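Local coordinates for FAD dependent oxidoreductase domain-containing protein (Deinococcus radiodurans R1, PDB 3C4N) that binds ADP in this crystal and is probably an FAD-dependent oxidoreductase of the ETF-QO/FixC family, its reaction still uncharacterised, at residues A[290-295]-A[314-319]. Sequence-based numbering, arbitrary orientation.
Sequences AIHHRD and RRELLE
Asp-295 and Arg-314 form a salt bridge between the loop 290-295 and the start of helix 315-324, and His-293 meets Glu-316 beside it. NH1 of Arg-314 lies 2.9 Å from OD1 of Asp-295, but the hydrogen bond within the salt bridge is weak (122° at the hydrogen); the carboxylate plane stands 88° to the guanidinium, with OD2 over one face. Arg-314 sits at the N-cap position, yet its side chain does other work: its length and a bend at chi3 bring the guanidinium to the loop, where Tyr-299 also bonds NH1. Asp-295, short and buried, is held by OD2 on the backbone N of Tyr-254 in strand 251-260.

The second contact is a histidine-carboxylate pair. NE2 of His-293 meets OE2 of Glu-316 at 2.7 Å in a weak, bent bond, the oxygen lying at the ring edge. Across the ring, ND1 donates, near the ring plane, to the carbonyl O of Arg-294 (3.0 Å, 160°), which limits how the imidazole can turn.

Water 1 links the peptide O of His-293 (3.0 Å) to NH2 of Arg-314 through a weaker second bond. OE1 of Glu-316 lies 3.5 Å from NH2, well out of the guanidinium plane, joined by charge alone.

An alanine replacing Arg-314 would probably leave buried Asp-295 without its countercharge and water 1 without its NH2 partner. Arg-314 thus sits between two acids; Glu-316 would probably favour a protonated His-293, an effect nearby Arg-314 would partly offset.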
loop_
_atom_site.group_PDB
_atom_site.type_symbol
_atom_site.label_atom_id
_atom_site.label_comp_id
_atom_site.label_asym_id
_atom_site.label_seq_id
_atom_site.Cartn_x
_atom_site.Cartn_y
_atom_site.Cartn_z
ATOM N N ALA A 290 15.620 -29.926 4.369
ATOM C CA ALA A 290 15.374 -30.432 3.040
ATOM C C ALA A 290 13.911 -30.867 3.023
ATOM O O ALA A 290 13.326 -31.156 4.070
ATOM C CB ALA A 290 16.283 -31.614 2.759
ATOM N N ILE A 291 13.316 -30.873 1.837
ATOM C CA ILE A 291 11.937 -31.307 1.681
ATOM C C ILE A 291 12.040 -32.674 1.021
ATOM O O ILE A 291 12.411 -32.784 -0.150
ATOM C CB ILE A 291 11.127 -30.364 0.762
ATOM C CG1 ILE A 291 11.301 -28.910 1.211
ATOM C CG2 ILE A 291 9.640 -30.745 0.797
ATOM C CD1 ILE A 291 10.836 -28.624 2.624
ATOM N N HIS A 292 11.735 -33.714 1.787
ATOM C CA HIS A 292 11.809 -35.077 1.290
ATOM C C HIS A 292 10.573 -35.442 0.506
ATOM O O HIS A 292 10.641 -36.226 -0.439
ATOM C CB HIS A 292 11.975 -36.042 2.456
ATOM C CG HIS A 292 13.175 -35.756 3.295
ATOM N ND1 HIS A 292 14.456 -35.777 2.786
ATOM C CD2 HIS A 292 13.291 -35.420 4.601
ATOM C CE1 HIS A 292 15.310 -35.465 3.744
ATOM N NE2 HIS A 292 14.629 -35.244 4.855
ATOM N N HIS A 293 9.448 -34.852 0.893
ATOM C CA HIS A 293 8.186 -35.135 0.229
ATOM C C HIS A 293 7.135 -34.084 0.554
ATOM O O HIS A 293 7.335 -33.249 1.429
ATOM C CB HIS A 293 7.686 -36.508 0.676
ATOM C CG HIS A 293 7.508 -36.621 2.157
ATOM N ND1 HIS A 293 6.512 -35.954 2.837
ATOM C CD2 HIS A 293 8.226 -37.282 3.095
ATOM C CE1 HIS A 293 6.622 -36.198 4.130
ATOM N NE2 HIS A 293 7.654 -37.002 4.315
ATOM N N ARG A 294 6.012 -34.143 -0.154
ATOM C CA ARG A 294 4.926 -33.203 0.067
ATOM C C ARG A 294 4.095 -33.615 1.282
ATOM O O ARG A 294 4.034 -34.792 1.631
ATOM C CB ARG A 294 4.015 -33.136 -1.160
ATOM C CG ARG A 294 3.273 -34.426 -1.443
ATOM C CD ARG A 294 2.094 -34.197 -2.376
ATOM N NE ARG A 294 1.422 -35.452 -2.708
ATOM C CZ ARG A 294 1.998 -36.457 -3.361
ATOM N NH1 ARG A 294 3.260 -36.357 -3.755
ATOM N NH2 ARG A 294 1.315 -37.559 -3.618
ATOM N N ASP A 295 3.464 -32.636 1.925
ATOM C CA ASP A 295 2.624 -32.894 3.084
ATOM C C ASP A 295 1.182 -33.052 2.626
ATOM O O ASP A 295 0.714 -32.295 1.782
ATOM C CB ASP A 295 2.718 -31.743 4.082
ATOM C CG ASP A 295 4.062 -31.686 4.786
ATOM O OD1 ASP A 295 4.494 -32.716 5.333
ATOM O OD2 ASP A 295 4.692 -30.606 4.793
ATOM N N ARG A 314 9.526 -30.880 13.497
ATOM C CA ARG A 314 8.826 -32.068 13.014
ATOM C C ARG A 314 9.710 -33.290 13.138
ATOM O O ARG A 314 10.936 -33.190 13.085
ATOM C CB ARG A 314 8.409 -31.912 11.551
ATOM C CG ARG A 314 7.605 -30.671 11.283
ATOM C CD ARG A 314 6.717 -30.805 10.068
ATOM N NE ARG A 314 7.369 -31.190 8.864
ATOM C CZ ARG A 314 7.008 -32.038 7.908
ATOM N NH1 ARG A 314 5.891 -32.762 7.896
ATOM N NH2 ARG A 314 7.835 -32.088 6.885
ATOM N N ARG A 315 9.073 -34.444 13.293
ATOM C CA ARG A 315 9.782 -35.709 13.436
ATOM C C ARG A 315 10.835 -35.873 12.331
ATOM O O ARG A 315 11.984 -36.233 12.597
ATOM C CB ARG A 315 8.769 -36.867 13.410
ATOM C CG ARG A 315 9.364 -38.277 13.401
ATOM C CD ARG A 315 8.257 -39.340 13.237
ATOM N NE ARG A 315 7.376 -39.050 12.102
ATOM C CZ ARG A 315 7.726 -39.153 10.820
ATOM N NH1 ARG A 315 8.949 -39.552 10.485
ATOM N NH2 ARG A 315 6.853 -38.837 9.868
ATOM N N GLU A 316 10.454 -35.577 11.095
ATOM C CA GLU A 316 11.381 -35.721 9.989
ATOM C C GLU A 316 12.631 -34.866 10.096
ATOM O O GLU A 316 13.723 -35.319 9.752
ATOM C CB GLU A 316 10.673 -35.437 8.677
ATOM C CG GLU A 316 9.711 -36.535 8.302
ATOM C CD GLU A 316 9.325 -36.476 6.850
ATOM O OE1 GLU A 316 8.646 -35.497 6.469
ATOM O OE2 GLU A 316 9.711 -37.397 6.092
ATOM N N LEU A 317 12.479 -33.635 10.571
ATOM C CA LEU A 317 13.627 -32.749 10.720
ATOM C C LEU A 317 14.516 -33.305 11.835
ATOM O O LEU A 317 15.742 -33.316 11.723
ATOM C CB LEU A 317 13.174 -31.330 11.075
ATOM C CG LEU A 317 14.080 -30.188 10.593
ATOM C CD1 LEU A 317 13.688 -28.901 11.313
ATOM C CD2 LEU A 317 15.532 -30.502 10.854
ATOM N N LEU A 318 13.879 -33.768 12.906
ATOM C CA LEU A 318 14.583 -34.344 14.043
ATOM C C LEU A 318 15.468 -35.496 13.584
ATOM O O LEU A 318 16.644 -35.569 13.939
ATOM C CB LEU A 318 13.576 -34.852 15.079
ATOM C CG LEU A 318 13.277 -34.041 16.345
ATOM C CD1 LEU A 318 13.799 -32.608 16.225
ATOM C CD2 LEU A 318 11.779 -34.063 16.592
ATOM N N GLU A 319 14.902 -36.394 12.788
ATOM C CA GLU A 319 15.652 -37.542 12.297
ATOM C C GLU A 319 16.828 -37.074 11.451
ATOM O O GLU A 319 17.947 -37.562 11.614
ATOM C CB GLU A 319 14.752 -38.458 11.459
ATOM C CG GLU A 319 13.407 -38.789 12.096
ATOM C CD GLU A 319 12.615 -39.799 11.295
ATOM O OE1 GLU A 319 12.573 -39.685 10.055
ATOM O OE2 GLU A 319 12.025 -40.712 11.902
HETATM O O HOH W 1 7.253 -32.156 4.186
HETATM O O HOH W 2 9.813 -33.626 3.806
#